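Local coordinates for amidohydrolase (Xanthomonas campestris pv. campestris, PDB 4DZH), which is a zinc-binding member of the amidohydrolase superfamily that probably deaminates adenosine-type nucleosides such as 5'-methylthioadenosine, at residues 135-140 against 156-161; 149-154 against 191-196; 125-130 against 405-410; 212-217 against 254-259. One frame throughout, in Å; residues are numbered along the deposited sequence.

Overall arrangement
The four contacts illustrate how a TIM-barrel amidohydrolase is held together from its strands to its outer helices. Contact 1 pairs two neighbouring parallel strands of the barrel, beside strand 69-80 with the zinc ligand His79. Contact 2, its centre about 9 Å away, ties helix 143-152, the connection between those strands, to the start of the next strand, 194-200; the two contacts touch, and their segments alternate along the chain. Contact 3 brings helix 114-130 against the turn before strand 410-415, near the magnesium site and the second subunit; contacts 1, 2 and 4 all lie between its segments in sequence. Contact 4 lies across the chain's centre from contact 3, about 36 Å away between centres.

Contact 1: 135-140 against 156-161; sequences CVNENY and RALVGA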
loop_
_atom_site.group_PDB
_atom_site.type_symbol
_atom_site.label_atom_id
_atom_site.label_comp_id
_atom_site.label_asym_id
_atom_site.label_seq_id
_atom_site.Cartn_x
_atom_site.Cartn_y
_atom_site.Cartn_z
ATOM N N CYS A 135 -6.447 16.768 7.891
ATOM C CA CYS A 135 -6.425 16.974 9.343
ATOM C C CYS A 135 -5.464 15.960 9.981
ATOM O O CYS A 135 -5.408 14.809 9.527
ATOM C CB CYS A 135 -7.840 16.731 9.871
ATOM S SG CYS A 135 -8.107 17.181 11.630
ATOM N N VAL A 136 -4.766 16.389 11.048
ATOM C CA VAL A 136 -3.879 15.481 11.765
ATOM C C VAL A 136 -4.106 15.585 13.236
ATOM O O VAL A 136 -4.662 16.594 13.724
ATOM C CB VAL A 136 -2.380 15.812 11.544
ATOM C CG1 VAL A 136 -2.000 15.447 10.174
ATOM C CG2 VAL A 136 -2.065 17.298 11.838
ATOM N N ASN A 137 -3.687 14.508 13.912
ATOM C CA ASN A 137 -3.585 14.471 15.372
ATOM C C ASN A 137 -2.092 14.389 15.628
ATOM O O ASN A 137 -1.507 13.280 15.644
ATOM C CB ASN A 137 -4.255 13.215 15.891
ATOM C CG ASN A 137 -4.339 13.176 17.398
ATOM O OD1 ASN A 137 -4.256 14.203 18.085
ATOM N ND2 ASN A 137 -4.593 11.998 17.916
ATOM N N GLU A 138 -1.483 15.570 15.829
ATOM C CA GLU A 138 -0.031 15.716 15.886
ATOM C C GLU A 138 0.527 15.455 17.287
ATOM O O GLU A 138 -0.064 15.822 18.302
ATOM C CB GLU A 138 0.326 17.168 15.502
ATOM C CG GLU A 138 1.826 17.387 15.300
ATOM C CD GLU A 138 2.443 16.480 14.221
ATOM O OE1 GLU A 138 1.890 16.299 13.080
ATOM O OE2 GLU A 138 3.539 15.992 14.500
ATOM N N ASN A 139 1.712 14.821 17.328
ATOM C CA ASN A 139 2.293 14.477 18.621
ATOM C C ASN A 139 3.807 14.696 18.529
ATOM O O ASN A 139 4.539 13.798 18.117
ATOM C CB ASN A 139 1.929 12.997 18.874
ATOM C CG ASN A 139 2.335 12.493 20.234
ATOM O OD1 ASN A 139 3.226 13.012 20.863
ATOM N ND2 ASN A 139 1.686 11.399 20.675
ATOM N N TYR A 140 4.278 15.911 18.834
ATOM C CA TYR A 140 5.713 16.185 18.724
ATOM C C TYR A 140 6.156 17.362 19.611
ATOM O O TYR A 140 5.319 18.167 20.099
ATOM C CB TYR A 140 6.175 16.438 17.287
ATOM C CG TYR A 140 7.605 15.925 17.019
ATOM C CD1 TYR A 140 7.882 14.546 16.974
ATOM C CD2 TYR A 140 8.676 16.820 16.850
ATOM C CE1 TYR A 140 9.147 14.095 16.740
ATOM C CE2 TYR A 140 9.953 16.366 16.632
ATOM C CZ TYR A 140 10.187 15.006 16.568
ATOM O OH TYR A 140 11.467 14.533 16.331
ATOM N N ARG A 156 -5.867 21.692 9.125
ATOM C CA ARG A 156 -6.528 21.428 10.403
ATOM C C ARG A 156 -5.714 20.479 11.286
ATOM O O ARG A 156 -5.157 19.487 10.819
ATOM C CB ARG A 156 -7.916 20.841 10.147
ATOM C CG ARG A 156 -8.859 20.939 11.368
ATOM C CD ARG A 156 -10.243 20.437 10.988
ATOM N NE ARG A 156 -10.781 21.190 9.862
ATOM C CZ ARG A 156 -11.324 22.407 9.969
ATOM N NH1 ARG A 156 -11.371 23.034 11.154
ATOM N NH2 ARG A 156 -11.802 23.011 8.889
ATOM N N ALA A 157 -5.674 20.772 12.580
ATOM C CA ALA A 157 -4.892 19.907 13.460
ATOM C C ALA A 157 -5.355 19.945 14.888
ATOM O O ALA A 157 -5.674 21.001 15.439
ATOM C CB ALA A 157 -3.430 20.332 13.422
ATOM N N LEU A 158 -5.293 18.774 15.500
ATOM C CA LEU A 158 -5.305 18.680 16.982
ATOM C C LEU A 158 -3.838 18.519 17.350
ATOM O O LEU A 158 -3.192 17.528 16.922
ATOM C CB LEU A 158 -6.118 17.451 17.423
ATOM C CG LEU A 158 -6.139 17.238 18.957
ATOM C CD1 LEU A 158 -6.752 18.423 19.706
ATOM C CD2 LEU A 158 -6.891 15.958 19.334
ATOM N N VAL A 159 -3.283 19.503 18.060
ATOM C CA VAL A 159 -1.836 19.558 18.291
ATOM C C VAL A 159 -1.553 19.184 19.722
ATOM O O VAL A 159 -2.108 19.782 20.654
ATOM C CB VAL A 159 -1.278 20.965 17.996
ATOM C CG1 VAL A 159 0.209 21.034 18.354
ATOM C CG2 VAL A 159 -1.473 21.305 16.526
ATOM N N GLY A 160 -0.719 18.170 19.899
ATOM C CA GLY A 160 -0.453 17.717 21.257
ATOM C C GLY A 160 0.742 18.364 21.933
ATOM O O GLY A 160 1.803 18.539 21.311
ATOM N N ALA A 161 0.591 18.641 23.224
ATOM C CA ALA A 161 1.673 19.142 24.047
ATOM C C ALA A 161 2.294 17.926 24.737
ATOM O O ALA A 161 1.664 17.266 25.572
ATOM C CB ALA A 161 1.103 20.142 25.109
HETATM O O HOH W 1 2.349 17.960 18.686
#
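Cys135 and Arg156 meet on one face of a parallel strand pair, where the sulfur lies alongside the aliphatic part of the arginine: Cys135 SG is 3.8 Å from Arg156 CG. The same face carries Asn137 and Leu158, side by side and pointing the same way. Both extend with CG anti to the backbone N (chi1 -173° in Asn137, 178° in Leu158), which brings the amide oxygen against a methyl branch, Asn137 OD1 to Leu158 CD2 being 3.4 Å. The amide nitrogen of Asn137 is held by Ala78 O on the adjoining strand. On the other face Val136 CG2 packs on Ala157 CB at 3.7 Å, while the Glu138 carboxylate turns away to Tyr150, Thr80 and Asn82.

Backbone hydrogen bonds link the two strands, with donors on each in turn. Arg156 O accepts from Val136 N, Leu158 N reaches Val136 O at 2.9 Å, and Leu158 O takes Glu138 N at 2.8 Å, almost straight on to the carbonyl. The last bond, Gly160 N to Glu138 O, arrives from above the carbonyl plane. Farther along, a water accepts from Tyr140 N and donates to Gly160 O.

The two strands and helix 143-152 form a beta-alpha-beta unit of the TIM barrel. Strand 69-80, which supplies the zinc ligand His79, flanks 133-139 on its far edge; Asn139 O accepts from His81, another zinc ligand. Strand 194-200 flanks 156-163 in turn, and helices 114-130 and 143-152 cover the face bearing Val136, Ala157 and Val159.

Contact 2: 149-154 against 191-196; sequences VYKQHG and DPLIST
Lys151 reaches from the end of helix 143-152 to Asp191, and its whole side chain maps the contact. CB lies against the branch of Ile194, 4.1 Å from Ile194 CG1. With CG anti to the backbone N and a bend at chi2 (60°), the chain turns toward the loop, so that CD and CE close in on the carboxylate, Lys151 CE lying 3.5 Å from Asp191 OD2. The tip then forms a salt bridge: Lys151 NZ meets Asp191 OD2 at 2.9 Å on the syn side, with a second, weak bond to OD1. The ring of Pro192 borders the ammonium group, Pro192 CD being 3.9 Å from Lys151 NZ.

Asp191 is itself held in place. Its OD1 accepts Leu193 N at 2.9 Å and Ile194 N at 3.0 Å, the two donors approaching from opposite faces of the carboxylate plane, which should steady the group that Lys151 meets. Apolar contacts lie beside this polar pair. Ile194 CD1 touches Tyr150 CB at 3.7 Å, and Leu193 CD1 rests on Gly154 CA at 3.6 Å.

Gly154 ends the helix with positive phi in a Schellman motif, while Asp191 builds an Asx turn just ahead of strand 194-200. The end of the helix is thus joined to the loop and first residue of that strand, at the N-terminal end of the barrel strands, as in the alternating beta-alpha layout of the TIM-barrel fold.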
loop_
_atom_site.group_PDB
_atom_site.type_symbol
_atom_site.label_atom_id
_atom_site.label_comp_id
_atom_site.label_asym_id
_atom_site.label_seq_id
_atom_site.Cartn_x
_atom_site.Cartn_y
_atom_site.Cartn_z
ATOM N N VAL A 149 2.645 26.662 12.227
ATOM C CA VAL A 149 2.854 26.171 10.868
ATOM C C VAL A 149 1.581 25.641 10.243
ATOM O O VAL A 149 1.240 26.029 9.143
ATOM C CB VAL A 149 3.957 25.104 10.787
ATOM C CG1 VAL A 149 4.004 24.489 9.401
ATOM C CG2 VAL A 149 5.281 25.724 11.142
ATOM N N TYR A 150 0.846 24.794 10.966
ATOM C CA TYR A 150 -0.441 24.331 10.455
ATOM C C TYR A 150 -1.400 25.515 10.166
ATOM O O TYR A 150 -2.031 25.537 9.109
ATOM C CB TYR A 150 -1.084 23.336 11.424
ATOM C CG TYR A 150 -0.409 21.965 11.411
ATOM C CD1 TYR A 150 -0.267 21.213 10.252
ATOM C CD2 TYR A 150 0.056 21.412 12.598
ATOM C CE1 TYR A 150 0.325 19.963 10.263
ATOM C CE2 TYR A 150 0.642 20.148 12.599
ATOM C CZ TYR A 150 0.778 19.451 11.441
ATOM O OH TYR A 150 1.360 18.188 11.391
ATOM N N LYS A 151 -1.489 26.463 11.107
ATOM C CA LYS A 151 -2.406 27.605 10.993
ATOM C C LYS A 151 -2.003 28.399 9.758
ATOM O O LYS A 151 -2.851 28.739 8.938
ATOM C CB LYS A 151 -2.329 28.475 12.230
ATOM C CG LYS A 151 -3.274 29.684 12.156
ATOM C CD LYS A 151 -4.720 29.225 12.010
ATOM C CE LYS A 151 -5.707 30.438 11.995
ATOM N NZ LYS A 151 -7.088 30.062 12.378
ATOM N N GLN A 152 -0.709 28.667 9.589
ATOM C CA GLN A 152 -0.249 29.473 8.427
ATOM C C GLN A 152 -0.643 28.819 7.082
ATOM O O GLN A 152 -0.964 29.498 6.082
ATOM C CB GLN A 152 1.278 29.660 8.532
ATOM C CG GLN A 152 1.959 30.371 7.353
ATOM C CD GLN A 152 3.436 29.974 7.217
ATOM O OE1 GLN A 152 4.076 29.576 8.206
ATOM N NE2 GLN A 152 3.978 30.064 5.982
ATOM N N HIS A 153 -0.644 27.485 7.037
ATOM C CA HIS A 153 -0.972 26.790 5.816
ATOM C C HIS A 153 -2.451 26.484 5.674
ATOM O O HIS A 153 -2.874 25.803 4.700
ATOM C CB HIS A 153 -0.173 25.468 5.704
ATOM C CG HIS A 153 1.270 25.674 5.380
ATOM N ND1 HIS A 153 2.213 25.960 6.335
ATOM C CD2 HIS A 153 1.907 25.736 4.186
ATOM C CE1 HIS A 153 3.390 26.139 5.750
ATOM N NE2 HIS A 153 3.226 26.015 4.450
ATOM N N GLY A 154 -3.241 26.930 6.640
ATOM C CA GLY A 154 -4.644 26.586 6.631
ATOM C C GLY A 154 -4.994 25.120 6.782
ATOM O O GLY A 154 -5.967 24.660 6.206
ATOM N N ASP A 191 -9.749 28.633 18.366
ATOM C CA ASP A 191 -9.341 28.808 16.980
ATOM C C ASP A 191 -10.118 27.808 16.131
ATOM O O ASP A 191 -10.327 26.669 16.560
ATOM C CB ASP A 191 -7.848 28.529 16.825
ATOM C CG ASP A 191 -7.331 28.903 15.451
ATOM O OD1 ASP A 191 -7.364 28.047 14.511
ATOM O OD2 ASP A 191 -6.901 30.071 15.288
ATOM N N PRO A 192 -10.594 28.238 14.945
ATOM C CA PRO A 192 -11.414 27.319 14.130
ATOM C C PRO A 192 -10.645 26.164 13.454
ATOM O O PRO A 192 -11.250 25.153 13.089
ATOM C CB PRO A 192 -11.992 28.237 13.050
ATOM C CG PRO A 192 -11.005 29.337 12.912
ATOM C CD PRO A 192 -10.461 29.566 14.312
ATOM N N LEU A 193 -9.344 26.332 13.274
ATOM C CA LEU A 193 -8.513 25.322 12.621
ATOM C C LEU A 193 -7.693 24.450 13.599
ATOM O O LEU A 193 -7.519 23.250 13.344
ATOM C CB LEU A 193 -7.582 25.995 11.613
ATOM C CG LEU A 193 -8.050 26.138 10.159
ATOM C CD1 LEU A 193 -7.009 26.900 9.334
ATOM C CD2 LEU A 193 -8.388 24.796 9.513
ATOM N N ILE A 194 -7.166 25.068 14.661
ATOM C CA ILE A 194 -6.228 24.428 15.582
ATOM C C ILE A 194 -6.863 24.257 16.943
ATOM O O ILE A 194 -7.428 25.224 17.524
ATOM C CB ILE A 194 -4.969 25.275 15.770
ATOM C CG1 ILE A 194 -4.321 25.649 14.410
ATOM C CG2 ILE A 194 -3.991 24.580 16.754
ATOM C CD1 ILE A 194 -3.872 24.459 13.595
ATOM N N SER A 195 -6.826 23.018 17.424
ATOM C CA SER A 195 -7.156 22.725 18.815
ATOM C C SER A 195 -5.962 22.022 19.473
ATOM O O SER A 195 -5.013 21.571 18.786
ATOM C CB SER A 195 -8.420 21.862 18.917
ATOM O OG SER A 195 -9.549 22.581 18.435
ATOM N N THR A 196 -6.019 21.916 20.799
ATOM C CA THR A 196 -4.869 21.406 21.522
ATOM C C THR A 196 -5.224 20.218 22.399
ATOM O O THR A 196 -6.370 20.078 22.841
ATOM C CB THR A 196 -4.211 22.491 22.387
ATOM O OG1 THR A 196 -5.117 22.937 23.415
ATOM C CG2 THR A 196 -3.775 23.689 21.508
#

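Contact 3: 125-130 against 405-410; sequences IAEMLR and AGRHQV
The Arg407 guanidinium takes both Glu127 OE2 and a water at its edge, in its own plane. The carboxylate of Glu127 is turned 55° against that plane, and the two flat groups meet through a single nitrogen: Arg407 NH1 donates to Glu127 OE2 at 2.8 Å, almost straight at 172°, using the oxygen's anti lone pair. Arg407 NH1 also donates to the water oxygen at 3.2 Å, and that water donates to Glu127 O at 2.8 Å. One guanidinium nitrogen therefore grips the side chain and, through the water, the backbone of the same residue.

Extended chains make the span possible. Glu127 stretches out beyond CG, and Arg407 runs straight from CG to NE after leaving the backbone with CG between N and the carbonyl carbon (chi1 62°). Glu127 has further partners, OE1 forming a salt bridge with Arg88 and OE2 accepting from Leu324 N, beside the magnesium ligand Asp323. At the helix end, Val410 CB packs 3.6 Å from Arg130 O; that carbonyl accepts a hydrogen bond from Arg424 NH1.

The 3-10 turn 407-409 leads into strand 410-415 and lies against the last turns of helix 114-130, with Phe327 of helix 326-341 packing on Arg407 and Val410. Strand 425-426 lies against Leu129 and Arg130, and the second subunit closes in through its Glu390, which forms a salt bridge with Arg130.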
loop_
_atom_site.group_PDB
_atom_site.type_symbol
_atom_site.label_atom_id
_atom_site.label_comp_id
_atom_site.label_asym_id
_atom_site.label_seq_id
_atom_site.Cartn_x
_atom_site.Cartn_y
_atom_site.Cartn_z
ATOM N N ILE A 125 2.905 18.618 5.489
ATOM C CA ILE A 125 1.685 19.249 5.010
ATOM C C ILE A 125 1.569 19.089 3.478
ATOM O O ILE A 125 0.523 18.701 2.952
ATOM C CB ILE A 125 1.647 20.725 5.420
ATOM C CG1 ILE A 125 1.424 20.862 6.923
ATOM C CG2 ILE A 125 0.584 21.475 4.573
ATOM C CD1 ILE A 125 1.652 22.296 7.426
ATOM N N ALA A 126 2.673 19.291 2.754
ATOM C CA ALA A 126 2.652 19.059 1.304
ATOM C C ALA A 126 2.299 17.587 0.973
ATOM O O ALA A 126 1.476 17.313 0.089
ATOM C CB ALA A 126 4.006 19.471 0.704
ATOM N N GLU A 127 2.956 16.644 1.655
ATOM C CA GLU A 127 2.694 15.238 1.398
ATOM C C GLU A 127 1.254 14.850 1.730
ATOM O O GLU A 127 0.604 14.086 0.979
ATOM C CB GLU A 127 3.682 14.341 2.165
ATOM C CG GLU A 127 3.403 12.852 1.885
ATOM C CD GLU A 127 4.413 11.914 2.486
ATOM O OE1 GLU A 127 5.430 12.357 3.037
ATOM O OE2 GLU A 127 4.141 10.693 2.393
ATOM N N MET A 128 0.735 15.434 2.815
ATOM C CA MET A 128 -0.619 15.105 3.259
ATOM C C MET A 128 -1.628 15.641 2.274
ATOM O O MET A 128 -2.482 14.906 1.831
ATOM C CB MET A 128 -0.894 15.608 4.664
ATOM C CG MET A 128 -0.101 14.811 5.688
ATOM S SD MET A 128 -0.552 15.258 7.388
ATOM C CE MET A 128 -0.001 16.992 7.434
ATOM N N LEU A 129 -1.457 16.892 1.861
ATOM C CA LEU A 129 -2.414 17.497 0.908
ATOM C C LEU A 129 -2.430 16.746 -0.427
ATOM O O LEU A 129 -3.482 16.457 -0.981
ATOM C CB LEU A 129 -2.122 18.979 0.644
ATOM C CG LEU A 129 -2.344 19.869 1.860
ATOM C CD1 LEU A 129 -1.759 21.267 1.661
ATOM C CD2 LEU A 129 -3.856 19.931 2.178
ATOM N N ARG A 130 -1.242 16.361 -0.892
ATOM C CA ARG A 130 -1.117 15.688 -2.194
ATOM C C ARG A 130 -1.804 14.305 -2.169
ATOM O O ARG A 130 -2.190 13.747 -3.210
ATOM C CB ARG A 130 0.350 15.608 -2.609
ATOM C CG ARG A 130 0.880 16.955 -3.209
ATOM C CD ARG A 130 2.374 17.074 -3.136
ATOM N NE ARG A 130 3.078 16.000 -3.845
ATOM C CZ ARG A 130 3.528 16.074 -5.097
ATOM N NH1 ARG A 130 3.326 17.161 -5.848
ATOM N NH2 ARG A 130 4.202 15.040 -5.600
ATOM N N ALA A 405 -7.695 2.660 -5.370
ATOM C CA ALA A 405 -7.232 4.010 -5.588
ATOM C C ALA A 405 -5.907 4.237 -4.910
ATOM O O ALA A 405 -5.712 3.842 -3.734
ATOM C CB ALA A 405 -8.260 4.999 -5.037
ATOM N N GLY A 406 -4.993 4.887 -5.618
ATOM C CA GLY A 406 -3.779 5.371 -5.007
ATOM C C GLY A 406 -3.858 6.838 -4.652
ATOM O O GLY A 406 -4.657 7.588 -5.208
ATOM N N ARG A 407 -3.007 7.281 -3.745
ATOM C CA ARG A 407 -3.066 8.652 -3.289
ATOM C C ARG A 407 -2.762 9.700 -4.391
ATOM O O ARG A 407 -3.129 10.884 -4.251
ATOM C CB ARG A 407 -2.143 8.852 -2.096
ATOM C CG ARG A 407 -0.726 8.609 -2.404
ATOM C CD ARG A 407 0.065 9.219 -1.263
ATOM N NE ARG A 407 1.458 8.792 -1.352
ATOM C CZ ARG A 407 2.389 9.087 -0.452
ATOM N NH1 ARG A 407 2.130 9.906 0.630
ATOM N NH2 ARG A 407 3.619 8.544 -0.652
ATOM N N HIS A 408 -2.118 9.261 -5.477
ATOM C CA HIS A 408 -1.788 10.188 -6.554
ATOM C C HIS A 408 -3.037 10.473 -7.366
ATOM O O HIS A 408 -3.005 11.368 -8.226
ATOM C CB HIS A 408 -0.729 9.559 -7.452
ATOM C CG HIS A 408 -1.211 8.306 -8.112
ATOM N ND1 HIS A 408 -1.253 7.083 -7.466
ATOM C CD2 HIS A 408 -1.700 8.084 -9.360
ATOM C CE1 HIS A 408 -1.736 6.160 -8.288
ATOM N NE2 HIS A 408 -2.014 6.741 -9.443
ATOM N N GLN A 409 -4.135 9.762 -7.095
ATOM C CA GLN A 409 -5.387 10.075 -7.792
ATOM C C GLN A 409 -6.135 11.221 -7.147
ATOM O O GLN A 409 -7.185 11.632 -7.657
ATOM C CB GLN A 409 -6.279 8.871 -7.872
ATOM C CG GLN A 409 -5.564 7.746 -8.678
ATOM C CD GLN A 409 -6.434 6.559 -8.840
ATOM O OE1 GLN A 409 -6.117 5.479 -8.330
ATOM N NE2 GLN A 409 -7.536 6.714 -9.580
ATOM N N VAL A 410 -5.665 11.683 -5.993
ATOM C CA VAL A 410 -6.237 12.916 -5.439
ATOM C C VAL A 410 -5.923 14.091 -6.349
ATOM O O VAL A 410 -4.755 14.350 -6.652
ATOM C CB VAL A 410 -5.673 13.173 -4.007
ATOM C CG1 VAL A 410 -6.093 14.552 -3.477
ATOM C CG2 VAL A 410 -6.137 12.029 -3.052
HETATM O O HOH W 2 -0.357 11.585 1.736
#

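Contact 4: 212-217 against 254-259; sequences ERVRML and LGLVND
Arg215 lays its aliphatic chain over the turn that follows helix 247-254: Arg215 CG lies 3.7 Å from Gly255 O and, farther along, Arg215 CD 3.5 Å from Leu254 O. A bend at chi3 (64°) then carries the guanidinium back to its own helix, where it grips Glu212 side-on. Arg215 NE donates to Glu212 OE1 at 2.9 Å and Arg215 NH2 to Glu212 OE2 at 2.7 Å, both carboxylate oxygens lying in the guanidinium plane. Gly255 closes helix 247-254 in a Schellman motif, its positive phi letting the chain turn beneath Arg215 on the way to strand 261-265, so that two outer helices of the barrel meet through a helix flank and a helix terminus. A water donates to Leu254 O at 2.7 Å; its modelled approach to Glu212 OE1 is implausibly close, which leaves a bridge across the contact doubtful. Deeper in, Leu256 is modelled in two conformers. In one of them it crosses Val214 at about a right angle and a methyl faces Arg215 CB, contacts that are doubtful in detail. Phe178 of helix 174-188 and Phe198 of strand 194-200 cover Val214.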
loop_
_atom_site.group_PDB
_atom_site.type_symbol
_atom_site.label_atom_id
_atom_site.label_comp_id
_atom_site.label_asym_id
_atom_site.label_seq_id
_atom_site.Cartn_x
_atom_site.Cartn_y
_atom_site.Cartn_z
ATOM N N GLU A 212 -1.348 12.140 36.793
ATOM C CA GLU A 212 -2.363 12.777 37.598
ATOM C C GLU A 212 -2.548 14.236 37.161
ATOM O O GLU A 212 -3.671 14.749 37.104
ATOM C CB GLU A 212 -1.962 12.725 39.072
ATOM C CG GLU A 212 -2.703 13.721 39.977
ATOM C CD GLU A 212 -4.233 13.629 39.893
ATOM O OE1 GLU A 212 -4.785 12.659 39.335
ATOM O OE2 GLU A 212 -4.888 14.561 40.384
ATOM N N ARG A 213 -1.440 14.897 36.841
ATOM C CA ARG A 213 -1.491 16.298 36.469
ATOM C C ARG A 213 -2.170 16.459 35.097
ATOM O O ARG A 213 -2.937 17.414 34.863
ATOM C CB ARG A 213 -0.078 16.871 36.470
ATOM C CG ARG A 213 0.009 18.387 36.410
ATOM C CD ARG A 213 1.406 18.880 36.855
ATOM N NE ARG A 213 1.604 20.332 36.709
ATOM C CZ ARG A 213 2.786 20.930 36.875
ATOM N NH1 ARG A 213 3.868 20.219 37.184
ATOM N NH2 ARG A 213 2.898 22.238 36.731
ATOM N N VAL A 214 -1.910 15.522 34.191
ATOM C CA VAL A 214 -2.597 15.538 32.910
ATOM C C VAL A 214 -4.109 15.336 33.111
ATOM O O VAL A 214 -4.928 15.990 32.464
ATOM C CB VAL A 214 -2.052 14.423 32.014
ATOM C CG1 VAL A 214 -3.020 14.101 30.834
ATOM C CG2 VAL A 214 -0.678 14.800 31.510
ATOM N N ARG A 215 -4.492 14.408 33.980
ATOM C CA ARG A 215 -5.917 14.167 34.177
ATOM C C ARG A 215 -6.617 15.454 34.675
ATOM O O ARG A 215 -7.680 15.845 34.162
ATOM C CB ARG A 215 -6.132 13.036 35.185
ATOM C CG ARG A 215 -7.583 12.802 35.531
ATOM C CD ARG A 215 -7.731 12.154 36.901
ATOM N NE ARG A 215 -7.239 13.065 37.934
ATOM C CZ ARG A 215 -7.901 14.135 38.360
ATOM N NH1 ARG A 215 -9.090 14.419 37.845
ATOM N NH2 ARG A 215 -7.371 14.925 39.286
ATOM N N MET A 216 -6.010 16.105 35.663
ATOM C CA MET A 216 -6.599 17.301 36.244
ATOM C C MET A 216 -6.695 18.464 35.251
ATOM O O MET A 216 -7.744 19.101 35.142
ATOM C CB MET A 216 -5.829 17.720 37.492
ATOM C CG MET A 216 -6.359 18.986 38.107
ATOM S SD MET A 216 -5.411 20.411 37.588
ATOM C CE MET A 216 -3.914 20.143 38.534
ATOM N N LEU A 217 -5.610 18.722 34.521
ATOM C CA LEU A 217 -5.569 19.809 33.552
ATOM C C LEU A 217 -6.405 19.532 32.309
ATOM O O LEU A 217 -7.000 20.450 31.755
ATOM C CB LEU A 217 -4.122 20.167 33.168
ATOM C CG LEU A 217 -3.248 20.712 34.318
ATOM C CD1 LEU A 217 -1.808 20.934 33.900
ATOM C CD2 LEU A 217 -3.841 22.019 34.833
ATOM N N LEU A 254 -5.501 5.515 37.527
ATOM C CA LEU A 254 -5.077 6.914 37.496
ATOM C C LEU A 254 -6.184 7.858 37.000
ATOM O O LEU A 254 -6.042 9.079 37.074
ATOM C CB LEU A 254 -3.804 7.098 36.639
ATOM C CG LEU A 254 -2.539 6.452 37.228
ATOM C CD1 LEU A 254 -1.414 6.405 36.218
ATOM C CD2 LEU A 254 -2.119 7.216 38.513
ATOM N N GLY A 255 -7.281 7.285 36.505
ATOM C CA GLY A 255 -8.405 8.061 36.010
ATOM C C GLY A 255 -8.264 8.558 34.579
ATOM O O GLY A 255 -8.855 9.571 34.205
ATOM N N LEU A 256 -7.480 7.851 33.773
ATOM C CA LEU A 256 -7.245 8.298 32.396
ATOM C C LEU A 256 -8.003 7.558 31.309
ATOM O O LEU A 256 -7.895 7.918 30.131
ATOM C CB LEU A 256 -5.756 8.322 32.081
ATOM C CG LEU A 256 -5.211 9.664 32.568
ATOM C CD1 LEU A 256 -4.450 9.519 33.874
ATOM C CD2 LEU A 256 -4.384 10.356 31.492
ATOM N N VAL A 257 -8.772 6.546 31.686
ATOM C CA VAL A 257 -9.575 5.814 30.719
ATOM C C VAL A 257 -11.011 6.372 30.703
ATOM O O VAL A 257 -11.825 6.037 31.565
ATOM C CB VAL A 257 -9.565 4.321 31.049
ATOM C CG1 VAL A 257 -10.331 3.488 30.009
ATOM C CG2 VAL A 257 -8.131 3.828 31.170
ATOM N N ASN A 258 -11.322 7.219 29.723
ATOM C CA ASN A 258 -12.588 7.960 29.727
ATOM C C ASN A 258 -12.846 8.547 28.336
ATOM O O ASN A 258 -12.113 8.229 27.409
ATOM C CB ASN A 258 -12.583 9.044 30.808
ATOM C CG ASN A 258 -11.395 9.970 30.698
ATOM O OD1 ASN A 258 -10.740 10.021 29.663
ATOM N ND2 ASN A 258 -11.114 10.712 31.751
ATOM N N ASP A 259 -13.855 9.414 28.195
ATOM C CA ASP A 259 -14.178 9.973 26.874
ATOM C C ASP A 259 -13.242 11.091 26.397
ATOM O O ASP A 259 -13.559 11.790 25.424
ATOM C CB ASP A 259 -15.637 10.425 26.757
ATOM C CG ASP A 259 -16.014 11.501 27.765
ATOM O OD1 ASP A 259 -15.121 12.061 28.445
ATOM O OD2 ASP A 259 -17.224 11.807 27.853
HETATM O O HOH W 3 -4.620 10.279 38.963
#